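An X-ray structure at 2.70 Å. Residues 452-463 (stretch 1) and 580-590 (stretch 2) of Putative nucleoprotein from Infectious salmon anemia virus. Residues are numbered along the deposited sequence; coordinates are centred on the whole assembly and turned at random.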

ATOM      1  N   THR A 452      -9.429  -9.017 -13.159  1.00 41.05           N
ATOM      2  CA  THR A 452      -8.171  -9.727 -12.902  1.00 44.02           C
ATOM      3  C   THR A 452      -7.843  -9.877 -11.429  1.00 44.17           C
ATOM      4  O   THR A 452      -7.873  -8.912 -10.674  1.00 49.45           O
ATOM      5  N   ALA A 453      -7.508 -11.092 -11.014  1.00 43.95           N
ATOM      6  CA  ALA A 453      -7.076 -11.298  -9.625  1.00 42.04           C
ATOM      7  C   ALA A 453      -5.668 -10.762  -9.376  1.00 41.82           C
ATOM      8  O   ALA A 453      -5.217 -10.722  -8.240  1.00 40.31           O
ATOM      9  N   PHE A 454      -4.975 -10.340 -10.424  1.00 41.12           N
ATOM     10  CA  PHE A 454      -3.563 -10.025 -10.280  1.00 38.78           C
ATOM     11  C   PHE A 454      -3.281  -8.546 -10.293  1.00 38.85           C
ATOM     12  O   PHE A 454      -2.136  -8.122 -10.480  1.00 37.16           O
ATOM     13  N   CYS A 455      -4.339  -7.766 -10.074  1.00 42.40           N
ATOM     14  CA  CYS A 455      -4.246  -6.307 -10.106  1.00 41.31           C
ATOM     15  C   CYS A 455      -3.591  -5.818  -8.836  1.00 41.78           C
ATOM     16  O   CYS A 455      -3.670  -6.467  -7.809  1.00 44.48           O
ATOM     17  N   SER A 456      -2.943  -4.670  -8.917  1.00 40.48           N
ATOM     18  CA  SER A 456      -2.404  -4.003  -7.747  1.00 45.53           C
ATOM     19  C   SER A 456      -3.439  -3.914  -6.623  1.00 46.63           C
ATOM     20  O   SER A 456      -4.615  -3.596  -6.866  1.00 45.18           O
ATOM     21  N   ALA A 457      -3.005  -4.212  -5.402  1.00 44.31           N
ATOM     22  CA  ALA A 457      -3.874  -4.097  -4.234  1.00 44.16           C
ATOM     23  C   ALA A 457      -4.283  -2.649  -3.975  1.00 41.93           C
ATOM     24  O   ALA A 457      -5.429  -2.392  -3.610  1.00 43.72           O
ATOM     25  N   ASP A 458      -3.346  -1.719  -4.152  1.00 41.56           N
ATOM     26  CA  ASP A 458      -3.651  -0.302  -4.006  1.00 43.02           C
ATOM     27  C   ASP A 458      -4.818   0.076  -4.903  1.00 43.21           C
ATOM     28  O   ASP A 458      -5.732   0.788  -4.484  1.00 42.89           O
ATOM     29  N   ILE A 459      -4.778  -0.412  -6.140  1.00 42.36           N
ATOM     30  CA  ILE A 459      -5.817  -0.127  -7.103  1.00 42.11           C
ATOM     31  C   ILE A 459      -7.150  -0.693  -6.641  1.00 45.83           C
ATOM     32  O   ILE A 459      -8.152   0.042  -6.577  1.00 43.32           O
ATOM     33  N   ILE A 460      -7.154  -1.995  -6.346  1.00 38.90           N
ATOM     34  CA  ILE A 460      -8.308  -2.677  -5.750  1.00 42.84           C
ATOM     35  C   ILE A 460      -8.897  -1.865  -4.604  1.00 44.55           C
ATOM     36  O   ILE A 460     -10.096  -1.605  -4.571  1.00 44.74           O
ATOM     37  N   GLU A 461      -8.050  -1.464  -3.664  1.00 43.31           N
ATOM     38  CA  GLU A 461      -8.542  -0.730  -2.506  1.00 47.86           C
ATOM     39  C   GLU A 461      -9.199   0.589  -2.909  1.00 46.62           C
ATOM     40  O   GLU A 461     -10.266   0.939  -2.409  1.00 45.76           O
ATOM     41  N   ASN A 462      -8.572   1.334  -3.810  1.00 41.73           N
ATOM     42  CA  ASN A 462      -9.213   2.565  -4.272  1.00 46.59           C
ATOM     43  C   ASN A 462     -10.426   2.346  -5.189  1.00 46.89           C
ATOM     44  O   ASN A 462     -11.295   3.208  -5.283  1.00 44.65           O
ATOM     45  N   ALA A 463     -10.468   1.206  -5.872  1.00 43.13           N
ATOM     46  CA  ALA A 463     -11.542   0.942  -6.808  1.00 45.42           C
ATOM     47  C   ALA A 463     -12.862   0.718  -6.067  1.00 45.08           C
ATOM     48  O   ALA A 463     -13.868   1.328  -6.397  1.00 45.85           O
ATOM     49  N   ALA A 580      -4.340  11.074  -7.562  1.00 47.31           N
ATOM     50  CA  ALA A 580      -3.147  10.234  -7.715  1.00 47.17           C
ATOM     51  C   ALA A 580      -2.948   9.217  -6.583  1.00 47.86           C
ATOM     52  O   ALA A 580      -3.120   9.539  -5.397  1.00 50.45           O
ATOM     53  N   ILE A 581      -2.611   7.983  -6.961  1.00 44.53           N
ATOM     54  CA  ILE A 581      -2.106   6.979  -6.015  1.00 44.67           C
ATOM     55  C   ILE A 581      -0.838   6.368  -6.578  1.00 47.22           C
ATOM     56  O   ILE A 581      -0.575   6.483  -7.777  1.00 44.99           O
ATOM     57  N   VAL A 582      -0.058   5.722  -5.713  1.00 44.80           N
ATOM     58  CA  VAL A 582       1.138   4.981  -6.128  1.00 43.32           C
ATOM     59  C   VAL A 582       0.861   3.483  -6.223  1.00 42.69           C
ATOM     60  O   VAL A 582       0.361   2.868  -5.285  1.00 42.31           O
ATOM     61  N   ILE A 583       1.193   2.882  -7.352  1.00 44.56           N
ATOM     62  CA  ILE A 583       1.146   1.425  -7.426  1.00 51.54           C
ATOM     63  C   ILE A 583       2.424   0.891  -6.761  1.00 48.69           C
ATOM     64  O   ILE A 583       3.527   1.002  -7.316  1.00 48.29           O
ATOM     65  N   SER A 584       2.260   0.342  -5.562  1.00 45.99           N
ATOM     66  CA  SER A 584       3.385  -0.051  -4.717  1.00 47.52           C
ATOM     67  C   SER A 584       4.089  -1.305  -5.192  1.00 44.80           C
ATOM     68  O   SER A 584       5.292  -1.466  -4.988  1.00 48.41           O
ATOM     69  N   GLY A 585       3.330  -2.193  -5.812  1.00 43.82           N
ATOM     70  CA  GLY A 585       3.843  -3.479  -6.216  1.00 47.44           C
ATOM     71  C   GLY A 585       3.224  -4.569  -5.357  1.00 49.06           C
ATOM     72  O   GLY A 585       3.242  -5.738  -5.727  1.00 47.29           O
ATOM     73  N   VAL A 586       2.678  -4.196  -4.204  1.00 41.38           N
ATOM     74  CA  VAL A 586       1.976  -5.168  -3.380  1.00 43.79           C
ATOM     75  C   VAL A 586       0.687  -5.553  -4.088  1.00 48.33           C
ATOM     76  O   VAL A 586       0.029  -4.712  -4.715  1.00 53.36           O
ATOM     77  N   GLY A 587       0.328  -6.825  -4.015  1.00 41.40           N
ATOM     78  CA  GLY A 587      -0.944  -7.228  -4.541  1.00 41.94           C
ATOM     79  C   GLY A 587      -1.679  -8.081  -3.543  1.00 45.29           C
ATOM     80  O   GLY A 587      -1.301  -8.209  -2.370  1.00 42.36           O
ATOM     81  N   LEU A 588      -2.776  -8.642  -4.021  1.00 43.28           N
ATOM     82  CA  LEU A 588      -3.432  -9.732  -3.341  1.00 47.98           C
ATOM     83  C   LEU A 588      -2.386 -10.862  -3.392  1.00 52.05           C
ATOM     84  O   LEU A 588      -1.448 -10.805  -4.195  1.00 60.03           O
ATOM     85  N   PHE A 589      -2.489 -11.868  -2.540  1.00 48.22           N
ATOM     86  CA  PHE A 589      -1.457 -12.955  -2.489  1.00 46.87           C
ATOM     87  C   PHE A 589      -0.060 -12.552  -2.063  1.00 44.04           C
ATOM     88  O   PHE A 589       0.862 -13.334  -2.210  1.00 51.31           O
ATOM     89  N   SER A 590       0.112 -11.350  -1.539  1.00 45.56           N
ATOM     90  CA  SER A 590       1.455 -10.867  -1.216  1.00 54.93           C
ATOM     91  C   SER A 590       1.896 -11.394   0.149  1.00 57.15           C
ATOM     92  O   SER A 590       3.059 -11.312   0.511  1.00 53.56           O
TER

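The most unusual feature of this contact is a very short hydrogen bond from the hydroxyl of Ser 584 to the carboxylate of Asp 458, with Ser 584 OG only 2.4 Å from Asp 458 OD2. The same oxygen takes a second bond from the backbone, Ser 584 N to Asp 458 OD2 at 3.1 Å, so one carboxylate oxygen gathers both donors of a single serine. Asp 458 points its CA-to-CB bond toward stretch 2 with chi1 in m, which carries the carboxylate from the first turn of helix 457-463 to the chain just beyond Ile 583; its other oxygen, OD1, is satisfied elsewhere in the structure. Ser 584, chi1 p, uses its hydroxyl twice, since Val 586 N donates back to Ser 584 OG at 3.2 Å and so ties the loop around Gly 585 to the same site. At Gly 585 the backbone angles would jam a CB against the carbonyl O of the residue before.

The start of the helix is held from both stretches. Ala 457 N donates to Val 586 O across the contact at 3.2 Å, nearly straight at 165°, while within stretch 1 Ser 456, chi1 t, occupies the N-cap position and accepts a weak capping bond from Ile 459 N to Ser 456 OG at 3.3 Å. Ser 456 CB also rests 3.6 Å from Ile 583 CG2. Ala 457 points toward stretch 2, and its small CB sits 3.7 Å from Gly 587 CA, a close approach of side chain to bare backbone.

Along the helix, apolar side chains meet the strand, which runs at 146° to it. Ile 581, chi1 p and chi2 t, points toward the helix and reaches its first turn: Ile 581 CD1 lies 4.0 Å from Asp 458 CB and 4.3 Å from Ile 459 CG1. Ile 459 (m, t) starts sideways, but its end comes nearer, bringing Ile 459 CD1 to 4.2 Å from Ile 583 CD1, where Ile 583 is also m, t. Val 582 points away. Asn 462, chi1 m, points toward the strand; its OD1 is 3.5 Å from Ile 581 CG2, while its amide turns back on its own helix, Asn 462 ND2 donating to Asp 458 O at 2.8 Å.

Beyond Gly 587, Leu 588 (m, p) begins sideways and its end swings nearer, placing Leu 588 CD1 4.1 Å from Ala 457 CB and 4.0 Å from Ile 460 CG1; Ile 460 is m, m and points toward stretch 2. Phe 589, chi1 m, points toward the turn at 452-455, with Phe 589 CZ 4.3 Å from Ala 453 CB. Phe 454, also m, starts away, yet its ring end returns to put Phe 454 CE1 4.0 Å from Phe 589 CE2, the two rings meeting obliquely. Water 1 bridges the backbones here, donating to Ala 453 O and Cys 455 O, each 2.8 Å from the water O, and accepting a weak bond from Leu 588 N, 3.2 Å from that O.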

ATOM      1  CB  THR A 452      -6.957  -9.078 -13.633  1.00 43.92           C
ATOM      2  OG1 THR A 452      -5.800  -9.909 -13.452  1.00 42.50           O
ATOM      3  CG2 THR A 452      -6.684  -7.628 -13.144  1.00 36.12           C
ATOM      4  CB  ALA A 453      -7.168 -12.777  -9.225  1.00 38.49           C
ATOM      5  CB  PHE A 454      -2.748 -10.777 -11.338  1.00 37.00           C
ATOM      6  CG  PHE A 454      -3.031 -12.242 -11.343  1.00 42.06           C
ATOM      7  CD1 PHE A 454      -2.755 -13.004 -10.216  1.00 39.83           C
ATOM      8  CD2 PHE A 454      -3.642 -12.850 -12.422  1.00 40.65           C
ATOM      9  CE1 PHE A 454      -3.045 -14.336 -10.187  1.00 39.17           C
ATOM     10  CE2 PHE A 454      -3.938 -14.204 -12.386  1.00 42.16           C
ATOM     11  CZ  PHE A 454      -3.634 -14.943 -11.266  1.00 38.92           C
ATOM     12  CB  CYS A 455      -5.626  -5.679 -10.219  1.00 44.40           C
ATOM     13  SG  CYS A 455      -5.632  -3.866 -10.216  1.00 43.78           S
ATOM     14  CB  SER A 456      -1.936  -2.589  -8.129  1.00 45.70           C
ATOM     15  OG  SER A 456      -1.854  -1.747  -6.990  1.00 51.04           O
ATOM     16  CB  ALA A 457      -3.199  -4.685  -2.998  1.00 43.84           C
ATOM     17  CB  ASP A 458      -2.460   0.558  -4.374  1.00 38.92           C
ATOM     18  CG  ASP A 458      -1.280   0.348  -3.453  1.00 48.23           C
ATOM     19  OD1 ASP A 458      -1.344   0.869  -2.317  1.00 47.73           O
ATOM     20  OD2 ASP A 458      -0.284  -0.312  -3.872  1.00 47.14           O
ATOM     21  CB  ILE A 459      -5.490  -0.647  -8.516  1.00 43.45           C
ATOM     22  CG1 ILE A 459      -4.223   0.002  -9.045  1.00 46.62           C
ATOM     23  CG2 ILE A 459      -6.658  -0.367  -9.487  1.00 38.85           C
ATOM     24  CD1 ILE A 459      -3.857  -0.449 -10.457  1.00 42.59           C
ATOM     25  CB  ILE A 460      -7.927  -4.047  -5.154  1.00 41.24           C
ATOM     26  CG1 ILE A 460      -7.516  -5.028  -6.256  1.00 43.22           C
ATOM     27  CG2 ILE A 460      -9.072  -4.592  -4.353  1.00 33.12           C
ATOM     28  CD1 ILE A 460      -8.649  -5.423  -7.156  1.00 46.27           C
ATOM     29  CB  GLU A 461      -7.443  -0.477  -1.488  1.00 47.28           C
ATOM     30  CG  GLU A 461      -7.950   0.130  -0.208  1.00 51.53           C
ATOM     31  CD  GLU A 461      -8.288  -0.936   0.814  1.00 70.90           C
ATOM     32  OE1 GLU A 461      -7.520  -1.932   0.892  1.00 68.61           O
ATOM     33  OE2 GLU A 461      -9.313  -0.779   1.533  1.00 65.55           O
ATOM     34  CB  ASN A 462      -8.207   3.491  -4.940  1.00 45.86           C
ATOM     35  CG  ASN A 462      -7.253   4.099  -3.952  1.00 46.02           C
ATOM     36  OD1 ASN A 462      -7.390   5.268  -3.570  1.00 47.80           O
ATOM     37  ND2 ASN A 462      -6.279   3.304  -3.516  1.00 41.03           N
ATOM     38  CB  ALA A 463     -11.207  -0.237  -7.700  1.00 35.26           C
ATOM     39  CB  ALA A 580      -1.910  11.094  -7.868  1.00 50.01           C
ATOM     40  CB  ILE A 581      -3.112   5.828  -5.730  1.00 41.87           C
ATOM     41  CG1 ILE A 581      -3.305   4.942  -6.957  1.00 42.70           C
ATOM     42  CG2 ILE A 581      -4.441   6.370  -5.199  1.00 40.61           C
ATOM     43  CD1 ILE A 581      -3.877   3.583  -6.642  1.00 34.51           C
ATOM     44  CB  VAL A 582       2.309   5.157  -5.119  1.00 47.49           C
ATOM     45  CG1 VAL A 582       3.371   4.079  -5.339  1.00 42.75           C
ATOM     46  CG2 VAL A 582       2.912   6.539  -5.214  1.00 47.91           C
ATOM     47  CB  ILE A 583       1.013   0.933  -8.889  1.00 46.39           C
ATOM     48  CG1 ILE A 583      -0.201   1.578  -9.535  1.00 45.21           C
ATOM     49  CG2 ILE A 583       0.883  -0.569  -8.963  1.00 43.15           C
ATOM     50  CD1 ILE A 583      -0.206   1.469 -11.047  1.00 44.01           C
ATOM     51  CB  SER A 584       2.922  -0.282  -3.275  1.00 43.32           C
ATOM     52  OG  SER A 584       1.869  -1.219  -3.238  1.00 46.62           O
ATOM     53  CB  VAL A 586       1.644  -4.630  -1.953  1.00 43.83           C
ATOM     54  CG1 VAL A 586       0.809  -5.646  -1.176  1.00 47.48           C
ATOM     55  CG2 VAL A 586       2.911  -4.346  -1.204  1.00 47.95           C
ATOM     56  CB  LEU A 588      -4.718 -10.071  -4.103  1.00 48.20           C
ATOM     57  CG  LEU A 588      -6.014  -9.232  -3.934  1.00 42.81           C
ATOM     58  CD1 LEU A 588      -5.816  -7.739  -3.868  1.00 45.41           C
ATOM     59  CD2 LEU A 588      -6.987  -9.529  -5.038  1.00 37.58           C
ATOM     60  CB  PHE A 589      -1.317 -13.729  -3.806  1.00 40.23           C
ATOM     61  CG  PHE A 589      -2.600 -13.913  -4.528  1.00 45.80           C
ATOM     62  CD1 PHE A 589      -3.582 -14.746  -4.012  1.00 42.97           C
ATOM     63  CD2 PHE A 589      -2.840 -13.248  -5.724  1.00 45.77           C
ATOM     64  CE1 PHE A 589      -4.780 -14.912  -4.662  1.00 44.93           C
ATOM     65  CE2 PHE A 589      -4.036 -13.414  -6.395  1.00 44.97           C
ATOM     66  CZ  PHE A 589      -5.008 -14.251  -5.864  1.00 47.05           C
ATOM     67  CB  SER A 590       1.490  -9.347  -1.212  1.00 56.90           C
ATOM     68  OG  SER A 590       0.833  -8.866  -0.042  1.00 67.86           O
TER
HETATM   69  O   HOH W   1      -3.204  -9.103  -7.131  1.00 39.62           O